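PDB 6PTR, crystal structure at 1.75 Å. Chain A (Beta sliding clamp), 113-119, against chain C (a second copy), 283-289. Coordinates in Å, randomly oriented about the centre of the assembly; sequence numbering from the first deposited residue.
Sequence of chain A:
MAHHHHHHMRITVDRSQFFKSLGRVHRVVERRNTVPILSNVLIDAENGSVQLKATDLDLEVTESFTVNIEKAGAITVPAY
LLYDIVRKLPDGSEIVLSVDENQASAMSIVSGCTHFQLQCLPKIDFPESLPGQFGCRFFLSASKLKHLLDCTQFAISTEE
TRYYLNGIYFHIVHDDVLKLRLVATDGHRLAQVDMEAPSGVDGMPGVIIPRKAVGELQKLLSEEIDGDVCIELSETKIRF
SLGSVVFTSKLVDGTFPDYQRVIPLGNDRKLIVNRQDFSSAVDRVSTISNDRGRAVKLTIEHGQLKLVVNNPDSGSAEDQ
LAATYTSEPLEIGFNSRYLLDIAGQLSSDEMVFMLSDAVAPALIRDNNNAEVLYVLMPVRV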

# COMPACT_ATOMS: atom_id res chain seq x y z
N CYS A 113 -30.79 10.83 -4.04
CA CYS A 113 -30.60 12.21 -4.48
C CYS A 113 -29.27 12.44 -5.18
O CYS A 113 -29.02 13.56 -5.64
CB CYS A 113 -30.71 13.18 -3.30
SG CYS A 113 -32.34 13.24 -2.57
N THR A 114 -28.43 11.41 -5.29
CA THR A 114 -27.13 11.56 -5.94
C THR A 114 -27.31 11.39 -7.45
O THR A 114 -27.90 10.41 -7.90
CB THR A 114 -26.14 10.53 -5.41
OG1 THR A 114 -26.22 10.46 -3.96
CG2 THR A 114 -24.73 10.89 -5.81
N HIS A 115 -26.80 12.34 -8.23
CA HIS A 115 -26.97 12.32 -9.68
C HIS A 115 -25.65 12.68 -10.34
O HIS A 115 -25.14 13.78 -10.15
CB HIS A 115 -28.05 13.32 -10.11
CG HIS A 115 -28.16 13.51 -11.58
ND1 HIS A 115 -28.54 14.71 -12.15
CD2 HIS A 115 -28.00 12.65 -12.62
CE1 HIS A 115 -28.58 14.59 -13.46
NE2 HIS A 115 -28.25 13.35 -13.77
N PHE A 116 -25.11 11.77 -11.15
CA PHE A 116 -23.93 12.05 -11.95
C PHE A 116 -24.33 12.17 -13.41
O PHE A 116 -25.22 11.46 -13.89
CB PHE A 116 -22.89 10.93 -11.84
CG PHE A 116 -22.35 10.72 -10.47
CD1 PHE A 116 -23.01 9.90 -9.55
CD2 PHE A 116 -21.17 11.36 -10.08
CE1 PHE A 116 -22.50 9.72 -8.25
CE2 PHE A 116 -20.66 11.17 -8.77
CZ PHE A 116 -21.33 10.36 -7.87
N GLN A 117 -23.67 13.07 -14.13
CA GLN A 117 -23.73 13.12 -15.59
C GLN A 117 -22.31 12.91 -16.09
O GLN A 117 -21.46 13.78 -15.91
CB GLN A 117 -24.32 14.44 -16.09
CG GLN A 117 -25.75 14.65 -15.69
CD GLN A 117 -26.69 13.87 -16.59
OE1 GLN A 117 -27.75 13.43 -16.15
NE2 GLN A 117 -26.31 13.71 -17.85
N LEU A 118 -22.02 11.75 -16.67
CA LEU A 118 -20.64 11.45 -17.06
C LEU A 118 -20.47 11.56 -18.56
O LEU A 118 -21.32 11.10 -19.33
CB LEU A 118 -20.23 10.04 -16.62
CG LEU A 118 -20.28 9.73 -15.12
CD1 LEU A 118 -19.67 8.35 -14.89
CD2 LEU A 118 -19.52 10.81 -14.38
N GLN A 119 -19.37 12.17 -18.97
CA GLN A 119 -18.98 12.18 -20.37
C GLN A 119 -18.80 10.75 -20.85
O GLN A 119 -18.09 9.97 -20.22
CB GLN A 119 -17.68 12.96 -20.52
CG GLN A 119 -17.89 14.47 -20.34
CD GLN A 119 -16.57 15.22 -20.35
OE1 GLN A 119 -15.54 14.68 -20.75
NE2 GLN A 119 -16.60 16.47 -19.91
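Chain C (283-289) DRVSTIS

Chain C meets chain A as a helical segment and the residues after it, running beside an extended strand. Thr A114 to Leu A118 form the strand; Asp C283 to Val C285 belong to a helix that begins earlier in the chain, and Ser C289 has already left for an extended conformation, with phi/psi of -80/163. Both segments progress the same way along the contact: Thr A114 lies nearest Val C285, 7.7 Å from CA to CA, and Leu A118 lies nearest Ile C288, 8.6 Å from CA to CA. Those spacings leave room for side chains between the backbones, and the contact is made largely by side chains, with 260 Å² buried over both stretches together.

The strand alternates. Thr A114, Phe A116 and Leu A118 supply its share of the interface, while His A115 points away and Gln A117 leads its end away. These two find each other instead: His A115 NE2 donates to Gln A117 OE1 in a very short hydrogen bond of 2.4 Å, made possible by the two-residue spacing that puts their side chains on the same side of the strand. The t rotamer of His A115 and the m, m bend of Gln A117 bring the two ends together.

Phe A116 is the centre of the packing and has the most surface covered of any residue in the two stretches, 67 Å². Its CA-to-CB bond points sideways, so direction alone would not predict its role; with chi1 at -62° (m) and chi2 at 86°, the ring reaches over to chain C. It presents its edge there: CZ comes within 3.4 Å of Arg C284 O, and CD2 lies 3.9 Å from Ile C288 CG2. Between these, CE2 approaches Val C285 CA at 4.3 Å, so the ring meets backbone as well as side chain. The carbonyl of Arg C284 is not idle on its own chain, for it accepts from Thr C287 N at 3.1 Å and from Thr C287 OG1 at 2.7 Å. The m rotamer of Thr C287 turns its hydroxyl back to that oxygen, tying down the turn beside the ring.

Ile C288 points toward the strand and serves two neighbours with one methyl. Its chi1 is 62° (p), chi2 is t, and CG2 touches both Phe A116 and Leu A118, the latter through CD2 at 4.1 Å. Leu A118 also starts sideways, and its m, t rotamer carries its end nearer to complete this small apolar cluster.

At the other end the contact turns polar. Arg C284 points toward chain A and runs m, t, m, an extended middle followed by a bend that sets NE 3.1 Å from Thr A114 OG1. Each of the two atoms has a hydrogen bond elsewhere in the structure. The rule is a compact one: a short apolar cluster at one end, a polar approach at the other, and an aromatic edge between them set against the backbone carbonyl of Arg C284.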

# COMPACT_ATOMS: atom_id res chain seq x y z
N ASP C 283 -18.18 13.36 -0.37
CA ASP C 283 -17.34 12.28 -0.87
C ASP C 283 -17.87 11.77 -2.21
O ASP C 283 -17.10 11.62 -3.17
CB ASP C 283 -17.28 11.15 0.18
CG ASP C 283 -16.27 10.07 -0.17
OD1 ASP C 283 -15.32 10.37 -0.93
OD2 ASP C 283 -16.42 8.93 0.32
N ARG C 284 -19.18 11.55 -2.31
CA ARG C 284 -19.74 11.03 -3.55
C ARG C 284 -19.52 11.99 -4.72
O ARG C 284 -18.98 11.60 -5.76
CB ARG C 284 -21.23 10.72 -3.38
CG ARG C 284 -21.47 9.49 -2.49
CD ARG C 284 -22.94 9.08 -2.49
NE ARG C 284 -23.84 10.10 -1.96
CZ ARG C 284 -24.26 10.16 -0.71
NH1 ARG C 284 -23.85 9.27 0.19
NH2 ARG C 284 -25.13 11.11 -0.34
N VAL C 285 -19.92 13.26 -4.57
CA VAL C 285 -19.90 14.15 -5.74
C VAL C 285 -18.47 14.52 -6.11
O VAL C 285 -18.21 14.80 -7.28
CB VAL C 285 -20.79 15.40 -5.55
CG1 VAL C 285 -22.27 15.00 -5.36
CG2 VAL C 285 -20.33 16.25 -4.36
N SER C 286 -17.53 14.46 -5.16
CA SER C 286 -16.14 14.81 -5.48
C SER C 286 -15.41 13.69 -6.21
O SER C 286 -14.24 13.88 -6.59
CB SER C 286 -15.38 15.19 -4.21
OG SER C 286 -15.26 14.09 -3.33
N THR C 287 -16.05 12.54 -6.41
CA THR C 287 -15.39 11.43 -7.08
C THR C 287 -14.93 11.84 -8.48
O THR C 287 -13.95 11.28 -8.99
CB THR C 287 -16.32 10.22 -7.18
OG1 THR C 287 -16.91 9.94 -5.89
CG2 THR C 287 -15.57 8.96 -7.64
N ILE C 288 -15.63 12.79 -9.11
CA ILE C 288 -15.29 13.16 -10.49
C ILE C 288 -14.17 14.19 -10.57
O ILE C 288 -13.79 14.58 -11.68
CB ILE C 288 -16.52 13.69 -11.26
CG1 ILE C 288 -17.04 14.96 -10.60
CG2 ILE C 288 -17.64 12.66 -11.28
CD1 ILE C 288 -18.11 15.67 -11.47
N SER C 289 -13.65 14.66 -9.44
CA SER C 289 -12.64 15.72 -9.52
C SER C 289 -11.28 15.14 -9.87
O SER C 289 -11.04 13.94 -9.76
CB SER C 289 -12.56 16.48 -8.20
OG SER C 289 -13.76 17.21 -7.98